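Local structure of AlyGC (Glaciecola chathamensis, 5GKD) at residues A622-G627 with H663-N668; S612-L617 with N646-G651; K16-G21 with K46-R51; E71-S76 with S102-T107; E202-D207 with R226-F231. The protein degrades alginate as a lyase of polysaccharide lyase family 6, probably cutting the polymer by beta-elimination. One frame throughout, in Å; residues are numbered along the deposited sequence.

Contact 1. Residues A622-G627 with H663-N668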
# COMPACT_ATOMS: atom_id res chain seq x y z
N ALA A 622 -17.74 9.80 6.93
CA ALA A 622 -17.25 8.48 6.59
C ALA A 622 -17.39 8.26 5.10
O ALA A 622 -18.40 8.65 4.50
CB ALA A 622 -18.01 7.38 7.35
N LYS A 623 -16.37 7.67 4.50
CA LYS A 623 -16.43 7.17 3.14
C LYS A 623 -16.14 5.68 3.25
O LYS A 623 -15.03 5.29 3.63
CB LYS A 623 -15.39 7.85 2.24
CG LYS A 623 -15.30 9.36 2.40
CD LYS A 623 -14.43 9.96 1.32
CE LYS A 623 -14.69 11.47 1.22
NZ LYS A 623 -13.91 12.13 0.17
N VAL A 624 -17.14 4.85 2.99
CA VAL A 624 -16.92 3.42 3.15
C VAL A 624 -17.39 2.70 1.89
O VAL A 624 -18.46 3.00 1.35
CB VAL A 624 -17.53 2.87 4.45
CG1 VAL A 624 -18.30 3.92 5.22
CG2 VAL A 624 -18.30 1.64 4.22
N TYR A 625 -16.55 1.80 1.39
CA TYR A 625 -16.67 1.31 0.03
C TYR A 625 -16.45 -0.20 -0.01
O TYR A 625 -15.47 -0.70 0.54
CB TYR A 625 -15.67 2.04 -0.88
CG TYR A 625 -15.75 1.68 -2.34
CD1 TYR A 625 -15.11 0.54 -2.85
CD2 TYR A 625 -16.44 2.48 -3.23
CE1 TYR A 625 -15.19 0.22 -4.18
CE2 TYR A 625 -16.52 2.18 -4.56
CZ TYR A 625 -15.90 1.05 -5.04
OH TYR A 625 -16.00 0.76 -6.37
N ARG A 626 -17.37 -0.91 -0.65
CA ARG A 626 -17.20 -2.32 -0.95
C ARG A 626 -17.70 -2.50 -2.38
O ARG A 626 -18.91 -2.43 -2.63
CB ARG A 626 -17.98 -3.23 0.02
CG ARG A 626 -17.86 -4.73 -0.30
CD ARG A 626 -18.79 -5.60 0.56
NE ARG A 626 -20.21 -5.40 0.25
CZ ARG A 626 -20.94 -6.23 -0.50
NH1 ARG A 626 -20.39 -7.32 -0.99
NH2 ARG A 626 -22.22 -5.96 -0.75
N GLY A 627 -16.79 -2.72 -3.31
CA GLY A 627 -17.13 -2.76 -4.71
C GLY A 627 -17.20 -4.16 -5.30
O GLY A 627 -16.63 -5.12 -4.78
N HIS A 663 -20.99 3.02 -0.20
CA HIS A 663 -21.03 2.21 -1.42
C HIS A 663 -20.87 0.74 -1.04
O HIS A 663 -19.84 0.34 -0.50
CB HIS A 663 -19.96 2.68 -2.41
CG HIS A 663 -19.92 1.90 -3.68
ND1 HIS A 663 -19.98 2.51 -4.92
CD2 HIS A 663 -19.78 0.58 -3.92
CE1 HIS A 663 -19.91 1.59 -5.86
NE2 HIS A 663 -19.79 0.41 -5.29
N GLY A 664 -21.88 -0.06 -1.36
CA GLY A 664 -21.85 -1.47 -1.06
C GLY A 664 -21.97 -1.83 0.40
O GLY A 664 -21.65 -2.97 0.76
N THR A 665 -22.41 -0.92 1.27
CA THR A 665 -22.69 -1.28 2.65
C THR A 665 -24.02 -2.02 2.74
O THR A 665 -25.01 -1.63 2.12
CB THR A 665 -22.72 -0.05 3.54
OG1 THR A 665 -23.66 0.89 3.03
CG2 THR A 665 -21.36 0.59 3.56
N GLN A 666 -24.02 -3.09 3.52
CA GLN A 666 -25.10 -4.07 3.52
C GLN A 666 -26.16 -3.78 4.58
O GLN A 666 -27.31 -4.19 4.41
CB GLN A 666 -24.51 -5.46 3.74
CG GLN A 666 -23.34 -5.74 2.77
CD GLN A 666 -23.19 -7.20 2.44
OE1 GLN A 666 -24.16 -7.88 2.14
NE2 GLN A 666 -21.96 -7.69 2.52
N VAL A 667 -25.80 -3.10 5.66
CA VAL A 667 -26.75 -2.68 6.68
C VAL A 667 -26.49 -1.21 6.99
O VAL A 667 -25.38 -0.85 7.43
CB VAL A 667 -26.64 -3.54 7.95
CG1 VAL A 667 -27.52 -2.95 9.05
CG2 VAL A 667 -27.02 -4.99 7.65
N ASN A 668 -27.49 -0.37 6.79
CA ASN A 668 -27.36 1.07 7.00
C ASN A 668 -28.50 1.54 7.89
O ASN A 668 -29.67 1.33 7.55
CB ASN A 668 -27.38 1.82 5.68
CG ASN A 668 -26.34 1.32 4.71
OD1 ASN A 668 -25.17 1.58 4.88
ND2 ASN A 668 -26.78 0.59 3.69
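Tyr625 and His663 pair as neighbours on parallel strands, CA to CA 4.7 Å, and past them the two chains part, 663-666 running at 89° to 624-627. Two backbone bonds flank the pair: His663 N gives to Val624 O, and Arg626 N gives to His663 O. Both rings stand on the same face of the sheet. In each, CG is anti to the backbone N (chi1 -177° in Tyr625), which carries the two side by side into a face-to-face stack with planes 28° apart. Tyr625 CE2 sits over the centre of the imidazole, 3.5 Å from His663 ND1. The polar tips are held from outside, Tyr625 OH by Asp598 and His663 ND1 by Glu684. One residue on, the Arg626 chain bends at chi3 and brings NE to Gly664 O at 2.9 Å, a bond lying in both the guanidinium and the carbonyl plane. NH2 adds a weak bond to that oxygen. The Gln666 amide stacks over one face of the guanidinium, its NE2 3.5 Å from Arg626 CZ and itself bonded to Gly635 O. Like-placed side chains stacked from one parallel coil to the next are characteristic of a parallel beta-helix, here the C-terminal one of the chain, in which strands 622-625 and 660-663 run side by side.

Contact 2. Residues S612-L617 with N646-G651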
# COMPACT_ATOMS: atom_id res chain seq x y z
N SER A 612 -22.75 11.67 19.37
CA SER A 612 -21.51 12.39 19.16
C SER A 612 -21.79 13.68 18.43
O SER A 612 -22.90 13.92 17.95
CB SER A 612 -20.50 11.52 18.39
OG SER A 612 -20.14 10.41 19.20
N ASN A 613 -20.77 14.52 18.33
CA ASN A 613 -20.93 15.85 17.78
C ASN A 613 -19.74 16.17 16.89
O ASN A 613 -18.59 16.04 17.30
CB ASN A 613 -21.06 16.88 18.92
CG ASN A 613 -21.58 18.19 18.44
OD1 ASN A 613 -20.90 18.89 17.70
ND2 ASN A 613 -22.79 18.54 18.85
N VAL A 614 -20.03 16.58 15.66
CA VAL A 614 -19.03 16.87 14.65
C VAL A 614 -19.35 18.23 14.05
O VAL A 614 -20.47 18.44 13.56
CB VAL A 614 -19.01 15.81 13.54
CG1 VAL A 614 -18.02 16.19 12.45
CG2 VAL A 614 -18.72 14.42 14.10
N SER A 615 -18.37 19.14 14.05
CA SER A 615 -18.61 20.50 13.58
C SER A 615 -17.40 21.03 12.81
O SER A 615 -16.26 20.91 13.27
CB SER A 615 -18.92 21.42 14.76
OG SER A 615 -19.33 22.69 14.29
N ASP A 616 -17.67 21.64 11.66
CA ASP A 616 -16.65 22.26 10.81
C ASP A 616 -15.64 21.22 10.31
O ASP A 616 -14.42 21.31 10.53
CB ASP A 616 -15.95 23.42 11.55
CG ASP A 616 -15.04 24.22 10.64
OD1 ASP A 616 -15.26 24.22 9.41
OD2 ASP A 616 -14.10 24.87 11.16
N LEU A 617 -16.17 20.21 9.63
CA LEU A 617 -15.40 19.13 9.01
C LEU A 617 -15.51 19.32 7.51
O LEU A 617 -16.59 19.20 6.94
CB LEU A 617 -15.95 17.77 9.44
CG LEU A 617 -15.58 16.48 8.68
CD1 LEU A 617 -14.15 16.10 8.95
CD2 LEU A 617 -16.51 15.33 9.05
N ASN A 646 -22.62 19.53 12.21
CA ASN A 646 -22.71 20.91 11.75
C ASN A 646 -21.61 21.22 10.74
O ASN A 646 -20.44 20.93 10.98
CB ASN A 646 -22.59 21.93 12.90
CG ASN A 646 -23.55 21.65 14.03
OD1 ASN A 646 -24.75 21.95 13.94
ND2 ASN A 646 -23.03 21.13 15.14
N GLU A 647 -22.00 21.86 9.63
CA GLU A 647 -21.06 22.33 8.61
C GLU A 647 -20.08 21.22 8.20
O GLU A 647 -18.87 21.32 8.36
CB GLU A 647 -20.30 23.56 9.10
CG GLU A 647 -21.18 24.74 9.52
CD GLU A 647 -21.63 25.60 8.34
OE1 GLU A 647 -21.20 25.34 7.19
OE2 GLU A 647 -22.41 26.55 8.57
N VAL A 648 -20.64 20.14 7.66
CA VAL A 648 -19.89 18.92 7.38
C VAL A 648 -19.94 18.63 5.88
O VAL A 648 -21.01 18.72 5.26
CB VAL A 648 -20.44 17.72 8.18
CG1 VAL A 648 -19.79 16.44 7.72
CG2 VAL A 648 -20.20 17.94 9.66
N GLY A 649 -18.79 18.29 5.31
CA GLY A 649 -18.73 17.71 3.98
C GLY A 649 -18.62 18.66 2.81
O GLY A 649 -18.59 18.20 1.67
N LYS A 650 -18.52 19.97 3.05
CA LYS A 650 -18.61 20.93 1.95
C LYS A 650 -17.26 21.41 1.45
O LYS A 650 -17.21 22.27 0.58
CB LYS A 650 -19.47 22.13 2.38
CG LYS A 650 -20.96 21.85 2.29
CD LYS A 650 -21.72 22.39 3.49
CE LYS A 650 -21.60 23.90 3.60
NZ LYS A 650 -22.12 24.40 4.90
N GLY A 651 -16.16 20.89 1.98
CA GLY A 651 -14.86 21.33 1.51
C GLY A 651 -14.66 21.06 0.03
O GLY A 651 -15.15 20.08 -0.52
O HOH W 1 -18.17 21.48 5.40
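Ser615 to Leu617 and Asn646 to Val648 make a parallel backbone pairing that follows the chain round a corner, where two successive coils of the C-terminal beta-helix turn from one face to the next. Asp616 and Glu647 are the corner residues, both with positive phi. Before the bend Asn646 N gives to Val614 O at 2.8 Å, and Asp616 N to Asn646 O. After it Leu617 N gives to Glu647 O at 3.2 Å, and Gly649 N to Leu617 O. Leu617 O also takes a hydrogen bond from a water that accepts from Lys650 N, tying the loop after the corner to the preceding coil. Val648 spreads its two methyls over both sides of the bend: CG1, anti to the backbone N (chi1 171°), meets Leu617 CD2 at 3.7 Å, while CG2 reaches Val614 CG1 at 3.9 Å. The corner carboxylates have separate partners. Glu647 OE1 takes a salt bridge from Lys650 NZ at 2.6 Å, met from above the carboxylate plane, and Asp616 OD2 bonds to His584 ND1. Backbone bonds kept up through matching bends, with aliphatic side chains stacked beneath them, are typical of a corner in a parallel beta-helix.

Contact 3. Residues K16-G21 with K46-R51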
# COMPACT_ATOMS: atom_id res chain seq x y z
N LYS A 16 16.07 -41.65 2.43
CA LYS A 16 16.63 -42.55 1.42
C LYS A 16 16.67 -43.99 1.92
O LYS A 16 16.43 -44.92 1.16
CB LYS A 16 18.02 -42.07 1.02
CG LYS A 16 18.56 -42.69 -0.24
CD LYS A 16 19.87 -42.06 -0.64
CE LYS A 16 20.40 -42.66 -1.94
NZ LYS A 16 21.63 -41.98 -2.41
N LYS A 17 16.97 -44.18 3.21
CA LYS A 17 17.10 -45.49 3.83
C LYS A 17 15.78 -46.08 4.30
O LYS A 17 15.73 -47.28 4.57
CB LYS A 17 18.01 -45.40 5.05
CG LYS A 17 19.49 -45.34 4.76
CD LYS A 17 20.23 -44.90 6.01
CE LYS A 17 19.86 -45.76 7.21
NZ LYS A 17 19.72 -47.21 6.90
N ALA A 18 14.74 -45.28 4.45
CA ALA A 18 13.55 -45.72 5.16
C ALA A 18 12.85 -46.85 4.40
O ALA A 18 12.71 -46.81 3.18
CB ALA A 18 12.59 -44.55 5.38
N LYS A 19 12.42 -47.86 5.13
CA LYS A 19 11.69 -49.00 4.59
C LYS A 19 10.30 -49.06 5.20
O LYS A 19 10.06 -48.49 6.28
CB LYS A 19 12.44 -50.31 4.87
CG LYS A 19 13.45 -50.67 3.79
CD LYS A 19 14.81 -50.15 4.13
CE LYS A 19 15.87 -50.54 3.09
NZ LYS A 19 15.76 -49.86 1.77
N PRO A 20 9.37 -49.74 4.55
CA PRO A 20 8.06 -49.98 5.16
C PRO A 20 8.18 -50.45 6.61
O PRO A 20 8.93 -51.37 6.92
CB PRO A 20 7.44 -51.04 4.25
CG PRO A 20 8.02 -50.73 2.91
CD PRO A 20 9.45 -50.33 3.20
N GLY A 21 7.46 -49.78 7.50
CA GLY A 21 7.56 -50.03 8.92
C GLY A 21 8.48 -49.10 9.68
O GLY A 21 8.46 -49.11 10.91
N LYS A 46 2.64 -52.04 6.58
CA LYS A 46 3.79 -51.38 7.18
C LYS A 46 3.93 -50.01 6.54
O LYS A 46 4.59 -49.86 5.51
CB LYS A 46 5.07 -52.19 7.00
CG LYS A 46 4.92 -53.66 7.35
CD LYS A 46 6.18 -54.17 8.00
CE LYS A 46 6.46 -55.58 7.59
NZ LYS A 46 7.91 -55.90 7.78
N PRO A 47 3.31 -48.99 7.12
CA PRO A 47 3.46 -47.64 6.58
C PRO A 47 4.82 -47.05 6.95
O PRO A 47 5.52 -47.53 7.84
CB PRO A 47 2.33 -46.88 7.26
CG PRO A 47 2.24 -47.54 8.59
CD PRO A 47 2.48 -49.00 8.33
N ILE A 48 5.19 -45.99 6.24
CA ILE A 48 6.38 -45.21 6.59
C ILE A 48 5.91 -43.92 7.25
O ILE A 48 5.07 -43.20 6.70
CB ILE A 48 7.25 -44.92 5.37
CG1 ILE A 48 7.63 -46.23 4.68
CG2 ILE A 48 8.51 -44.18 5.78
CD1 ILE A 48 8.37 -46.01 3.39
N THR A 49 6.44 -43.64 8.43
CA THR A 49 5.95 -42.57 9.29
C THR A 49 7.00 -41.48 9.44
O THR A 49 8.20 -41.77 9.57
CB THR A 49 5.57 -43.15 10.67
OG1 THR A 49 4.53 -44.12 10.51
CG2 THR A 49 5.10 -42.07 11.62
N LEU A 50 6.56 -40.23 9.38
CA LEU A 50 7.33 -39.05 9.77
C LEU A 50 6.64 -38.45 10.98
O LEU A 50 5.47 -38.08 10.89
CB LEU A 50 7.35 -38.02 8.64
CG LEU A 50 8.44 -36.95 8.46
CD1 LEU A 50 7.86 -35.65 7.98
CD2 LEU A 50 9.41 -36.76 9.63
N ARG A 51 7.36 -38.33 12.10
CA ARG A 51 6.71 -37.85 13.31
C ARG A 51 7.69 -37.07 14.18
O ARG A 51 8.90 -37.23 14.09
CB ARG A 51 6.08 -39.00 14.12
CG ARG A 51 6.90 -40.25 14.13
CD ARG A 51 6.30 -41.36 15.02
NE ARG A 51 6.76 -41.11 16.38
CZ ARG A 51 7.58 -41.89 17.06
NH1 ARG A 51 8.02 -43.03 16.56
NH2 ARG A 51 7.93 -41.52 18.27
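Ile48, Pro20 and Lys46 carry this contact, in which the loop that follows helix 8-17 lies against the start of strand 48-52. Ile48 has CG1 anti to its carbonyl carbon (chi1 -56°), a turn that lays the longer branch along the backbone of 19-20. CG1 rests 3.7 Å from Lys19 O and 3.8 Å from Pro20 CA, and CD1 ends 4.0 Å from Pro20 N. The other branch, CG2, meets the methyl of Ala18 more loosely, at 4.1 Å from its CB. Replacing Ile48 by an alanine would probably open a gap beside the backbone of Lys19 and Pro20 and leave the methyl of Ala18 without its partner on the strand. Pro20 turns its ring carbon CB onto the backbone of Lys46, 3.3 Å from Lys46 O. Lys46 in turn sets its own CB against the peptide that joins Pro20 to Gly21, 3.4 Å from Gly21 N; its bent chain then leads the amine away. A backbone hydrogen bond crosses here: Gly21 N gives to Pro47 O at 3.0 Å, approaching from above the carbonyl plane with a bent N-H...O angle of 143°. Ala18 is the first residue to leave helix 8-17, and its methyl also touches Ile24 of strand 23-26. Ile48 opens strand 48-52, which lies between strands 23-26 and 73-81, and packs on Phe38 and Ala40 of strand 35-41.

Contact 4. Residues E71-S76 with S102-T107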
# COMPACT_ATOMS: atom_id res chain seq x y z
N GLU A 71 2.71 -43.45 -1.23
CA GLU A 71 1.55 -44.10 -0.65
C GLU A 71 1.90 -44.74 0.68
O GLU A 71 3.07 -45.01 0.97
CB GLU A 71 0.97 -45.16 -1.61
CG GLU A 71 1.99 -46.09 -2.20
CD GLU A 71 1.36 -47.22 -3.00
OE1 GLU A 71 0.19 -47.08 -3.40
OE2 GLU A 71 2.02 -48.26 -3.19
N HIS A 72 0.86 -44.97 1.48
CA HIS A 72 0.99 -45.60 2.80
C HIS A 72 1.96 -44.83 3.70
O HIS A 72 2.82 -45.40 4.37
CB HIS A 72 1.37 -47.07 2.65
CG HIS A 72 0.33 -47.86 1.93
ND1 HIS A 72 -0.88 -48.20 2.52
CD2 HIS A 72 0.27 -48.33 0.66
CE1 HIS A 72 -1.62 -48.86 1.64
NE2 HIS A 72 -0.95 -48.95 0.51
N LEU A 73 1.79 -43.52 3.74
CA LEU A 73 2.57 -42.64 4.61
C LEU A 73 1.71 -42.16 5.77
O LEU A 73 0.48 -42.06 5.66
CB LEU A 73 3.09 -41.43 3.83
CG LEU A 73 3.73 -41.78 2.48
CD1 LEU A 73 4.07 -40.51 1.70
CD2 LEU A 73 4.97 -42.66 2.67
N ILE A 74 2.37 -41.86 6.88
CA ILE A 74 1.74 -41.22 8.03
C ILE A 74 2.63 -40.08 8.50
O ILE A 74 3.84 -40.26 8.64
CB ILE A 74 1.51 -42.22 9.17
CG1 ILE A 74 0.72 -43.43 8.68
CG2 ILE A 74 0.80 -41.52 10.31
CD1 ILE A 74 0.50 -44.45 9.77
N VAL A 75 2.05 -38.92 8.75
CA VAL A 75 2.76 -37.78 9.35
C VAL A 75 2.03 -37.38 10.62
O VAL A 75 0.80 -37.20 10.60
CB VAL A 75 2.83 -36.59 8.38
CG1 VAL A 75 3.55 -35.43 9.05
CG2 VAL A 75 3.52 -36.97 7.09
N SER A 76 2.77 -37.23 11.73
CA SER A 76 2.11 -36.91 12.99
C SER A 76 3.02 -36.15 13.93
O SER A 76 4.25 -36.22 13.86
CB SER A 76 1.60 -38.17 13.70
OG SER A 76 2.68 -38.96 14.15
N SER A 102 -1.40 -41.09 -2.01
CA SER A 102 -2.61 -41.86 -1.80
C SER A 102 -2.42 -42.73 -0.56
O SER A 102 -1.30 -42.99 -0.13
CB SER A 102 -2.94 -42.74 -3.02
OG SER A 102 -3.53 -41.99 -4.07
N HIS A 103 -3.53 -43.20 0.01
CA HIS A 103 -3.50 -44.10 1.17
C HIS A 103 -2.62 -43.57 2.29
O HIS A 103 -1.89 -44.32 2.93
CB HIS A 103 -3.04 -45.50 0.77
CG HIS A 103 -3.93 -46.15 -0.23
ND1 HIS A 103 -3.64 -46.18 -1.58
CD2 HIS A 103 -5.11 -46.80 -0.09
CE1 HIS A 103 -4.62 -46.79 -2.22
NE2 HIS A 103 -5.52 -47.18 -1.34
N SER A 104 -2.67 -42.27 2.52
CA SER A 104 -1.75 -41.61 3.43
C SER A 104 -2.54 -40.80 4.45
O SER A 104 -3.69 -40.43 4.24
CB SER A 104 -0.77 -40.72 2.67
OG SER A 104 0.03 -41.53 1.83
N ARG A 105 -1.89 -40.51 5.56
CA ARG A 105 -2.61 -39.96 6.71
C ARG A 105 -1.80 -38.85 7.35
O ARG A 105 -0.59 -39.00 7.56
CB ARG A 105 -2.90 -41.07 7.71
CG ARG A 105 -3.59 -40.63 8.96
CD ARG A 105 -3.83 -41.81 9.88
NE ARG A 105 -4.53 -41.42 11.09
CZ ARG A 105 -4.67 -42.21 12.15
NH1 ARG A 105 -5.33 -41.78 13.22
NH2 ARG A 105 -4.15 -43.43 12.13
N VAL A 106 -2.45 -37.73 7.64
CA VAL A 106 -1.87 -36.67 8.46
C VAL A 106 -2.73 -36.58 9.71
O VAL A 106 -3.93 -36.31 9.62
CB VAL A 106 -1.83 -35.33 7.72
CG1 VAL A 106 -1.37 -34.21 8.67
CG2 VAL A 106 -0.96 -35.40 6.49
N THR A 107 -2.12 -36.81 10.87
CA THR A 107 -2.86 -36.89 12.12
C THR A 107 -2.07 -36.20 13.22
O THR A 107 -0.84 -36.27 13.23
CB THR A 107 -3.19 -38.35 12.51
OG1 THR A 107 -3.94 -38.38 13.73
CG2 THR A 107 -1.90 -39.18 12.68
O HOH W 2 -1.96 -47.29 4.77
O HOH W 3 -1.08 -44.38 5.67
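Strands 73-76 and 105-107, paired from Ile74 and Arg105 onward, belong to successive coils of the N-terminal parallel beta-helix, the fold expected of the chondroitinase B family and pectate-lyase-like clan. Their axes run 4.8 Å apart and only 15° from parallel. Arg105 N gives to Leu73 O, Val75 N to Arg105 O, and Thr107 N to Val75 O at 3.0 Å. Ahead of the strands, His72 and His103 both have positive phi, and there a side chain completes the pairing. Ser104 OG, anti to its carbonyl carbon (chi1 -64°), accepts from Leu73 N at 3.3 Å and donates to Ser102 O at 2.8 Å. An alanine in place of Ser104 would probably leave Leu73 N without its acceptor and take from Ser102 O its better donor, since His72 N bonds that oxygen weakly. Farther along, the guanidinium of Arg105 leads away to a salt bridge with Asp136. A water donates to both Leu73 O and His103 O. The two histidines point the same way with near-parallel planes, but the rings are slid apart and barely overlap. The contact between them is a CH-pi one: His103 CB stands over a face of the His72 imidazole, 3.8 Å from His72 CE1.

Contact 5. Residues E202-D207 with R226-F231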
# COMPACT_ATOMS: atom_id res chain seq x y z
N GLU A 202 -16.60 -35.92 8.80
CA GLU A 202 -17.35 -36.39 9.95
C GLU A 202 -16.66 -36.07 11.27
O GLU A 202 -15.44 -36.11 11.39
CB GLU A 202 -17.58 -37.90 9.86
CG GLU A 202 -16.31 -38.69 9.77
CD GLU A 202 -16.55 -40.15 9.94
OE1 GLU A 202 -15.57 -40.89 10.20
OE2 GLU A 202 -17.72 -40.56 9.82
N ASN A 203 -17.48 -35.79 12.28
CA ASN A 203 -17.01 -35.64 13.66
C ASN A 203 -15.94 -34.57 13.81
O ASN A 203 -15.05 -34.69 14.66
CB ASN A 203 -16.52 -36.98 14.22
CG ASN A 203 -17.67 -37.91 14.55
OD1 ASN A 203 -17.82 -38.98 13.97
ND2 ASN A 203 -18.52 -37.48 15.47
N ASN A 204 -16.01 -33.51 13.03
CA ASN A 204 -15.16 -32.35 13.24
C ASN A 204 -15.89 -31.31 14.06
O ASN A 204 -17.12 -31.26 14.10
CB ASN A 204 -14.71 -31.75 11.91
CG ASN A 204 -14.10 -32.76 11.00
OD1 ASN A 204 -12.92 -33.10 11.14
ND2 ASN A 204 -14.89 -33.28 10.07
N TYR A 205 -15.12 -30.45 14.71
CA TYR A 205 -15.63 -29.37 15.53
C TYR A 205 -15.17 -28.07 14.89
O TYR A 205 -13.97 -27.82 14.76
CB TYR A 205 -15.11 -29.51 16.96
CG TYR A 205 -15.90 -28.73 17.97
CD1 TYR A 205 -15.65 -27.40 18.18
CD2 TYR A 205 -16.92 -29.34 18.71
CE1 TYR A 205 -16.36 -26.68 19.09
CE2 TYR A 205 -17.63 -28.63 19.63
CZ TYR A 205 -17.35 -27.29 19.81
OH TYR A 205 -18.05 -26.52 20.71
N PHE A 206 -16.14 -27.26 14.46
CA PHE A 206 -15.89 -25.95 13.89
C PHE A 206 -16.23 -24.89 14.95
O PHE A 206 -17.41 -24.65 15.24
CB PHE A 206 -16.71 -25.74 12.63
CG PHE A 206 -16.40 -26.70 11.51
CD1 PHE A 206 -16.93 -27.97 11.51
CD2 PHE A 206 -15.59 -26.31 10.45
CE1 PHE A 206 -16.66 -28.87 10.47
CE2 PHE A 206 -15.33 -27.21 9.41
CZ PHE A 206 -15.85 -28.48 9.42
N ASP A 207 -15.21 -24.29 15.50
CA ASP A 207 -15.29 -23.38 16.65
C ASP A 207 -15.03 -21.96 16.15
O ASP A 207 -13.88 -21.61 15.85
CB ASP A 207 -14.28 -23.81 17.71
CG ASP A 207 -14.31 -22.93 18.97
OD1 ASP A 207 -15.36 -22.34 19.30
OD2 ASP A 207 -13.27 -22.88 19.65
N ARG A 226 -21.27 -35.10 7.78
CA ARG A 226 -22.07 -35.76 8.80
C ARG A 226 -21.46 -35.57 10.16
O ARG A 226 -20.23 -35.51 10.30
CB ARG A 226 -22.18 -37.25 8.54
CG ARG A 226 -20.77 -37.84 8.62
CD ARG A 226 -20.62 -39.22 8.10
NE ARG A 226 -21.81 -40.01 8.31
CZ ARG A 226 -22.06 -40.64 9.43
NH1 ARG A 226 -21.23 -40.59 10.46
NH2 ARG A 226 -23.17 -41.34 9.54
N ASN A 227 -22.31 -35.47 11.19
CA ASN A 227 -21.88 -35.60 12.57
C ASN A 227 -20.87 -34.53 12.98
O ASN A 227 -20.06 -34.76 13.88
CB ASN A 227 -21.28 -36.98 12.83
CG ASN A 227 -22.32 -38.06 12.79
OD1 ASN A 227 -22.74 -38.48 11.72
ND2 ASN A 227 -22.75 -38.53 13.95
N ASN A 228 -20.91 -33.37 12.35
CA ASN A 228 -20.03 -32.27 12.72
C ASN A 228 -20.76 -31.29 13.62
O ASN A 228 -21.99 -31.18 13.59
CB ASN A 228 -19.53 -31.55 11.47
CG ASN A 228 -18.87 -32.49 10.50
OD1 ASN A 228 -17.70 -32.87 10.67
ND2 ASN A 228 -19.62 -32.90 9.48
N VAL A 229 -20.00 -30.55 14.41
CA VAL A 229 -20.54 -29.54 15.31
C VAL A 229 -20.02 -28.17 14.89
O VAL A 229 -18.82 -28.01 14.63
CB VAL A 229 -20.18 -29.84 16.78
CG1 VAL A 229 -20.60 -28.67 17.66
CG2 VAL A 229 -20.88 -31.10 17.22
N PHE A 230 -20.92 -27.21 14.78
CA PHE A 230 -20.60 -25.84 14.41
C PHE A 230 -20.96 -24.92 15.58
O PHE A 230 -22.14 -24.65 15.81
CB PHE A 230 -21.35 -25.44 13.15
CG PHE A 230 -21.08 -26.33 11.98
CD1 PHE A 230 -21.78 -27.51 11.82
CD2 PHE A 230 -20.13 -25.98 11.03
CE1 PHE A 230 -21.54 -28.33 10.72
CE2 PHE A 230 -19.88 -26.78 9.96
CZ PHE A 230 -20.59 -27.97 9.80
N PHE A 231 -19.96 -24.41 16.28
CA PHE A 231 -20.18 -23.65 17.50
C PHE A 231 -19.92 -22.18 17.22
O PHE A 231 -18.78 -21.80 16.95
CB PHE A 231 -19.29 -24.15 18.63
CG PHE A 231 -19.47 -23.39 19.93
CD1 PHE A 231 -18.72 -22.26 20.21
CD2 PHE A 231 -20.39 -23.82 20.87
CE1 PHE A 231 -18.88 -21.59 21.40
CE2 PHE A 231 -20.55 -23.17 22.07
CZ PHE A 231 -19.80 -22.04 22.33
O HOH W 4 -21.40 -38.04 16.24
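Asn228 reaches across to Asn204, the asparagine at the same place one coil earlier. Its CB lies 3.6 Å from Asn204 O and also meets the rim of the Phe206 ring at CE1. CG is anti to the carbonyl carbon (chi1 -54°), which aims the amide along the inside of the turn. At the tip OD1 takes two bonds, from Asn204 ND2 at 2.9 Å and from Asn204 N at 3.0 Å; the two amides are nearly coplanar, 6° apart. ND2 gives to Val201 O, so both ends of the buried amide are satisfied. This stack of inward asparagines at a turn is a known feature of parallel beta-helices of the pectate-lyase kind, and it runs on, as Asn228 N gives to Asn250 OD1. Beyond the turn Val229 N gives to Asn204 O, Phe206 N to Val229 O and Phe231 N to Phe206 O. Phe206 and Phe230 point the same way with rings 11° from parallel, slid so that Phe230 CE2 sits 3.5 Å from Phe206 CD1. On the other face Tyr205 CE2 packs on Val229 CG1 at 3.6 Å. Before the turn, Arg226 NH1 forms a salt bridge with Glu202 OE2 at 3.6 Å, while Glu202 OE1 is paired with Arg165.

Contacts 3, 4 and 5 follow one another along the N-terminal beta-helix, and contacts 1 and 2 lie in the C-terminal one. Contacts 3 and 4 touch: strand 48-52 joins 73-81 through a probable hydrogen bond, Leu50 N to Ile74 O, 2.8 Å. Contact 5 lies farther along it, its centre about 22 Å from that of contact 4. Contacts 1 and 2 sit on the same two coils, centres about 20 Å apart. Contacts 1 and 5 come within about 20 Å at their nearest atoms. The Phe206 side chain of contact 5 lies about 13 Å from a bound calcium ion, and the Arg626 side chain of contact 1 about 12 Å from a calcium ion. Phe206 packs on Ile215, beside Glu214, which binds both calcium and carbonate.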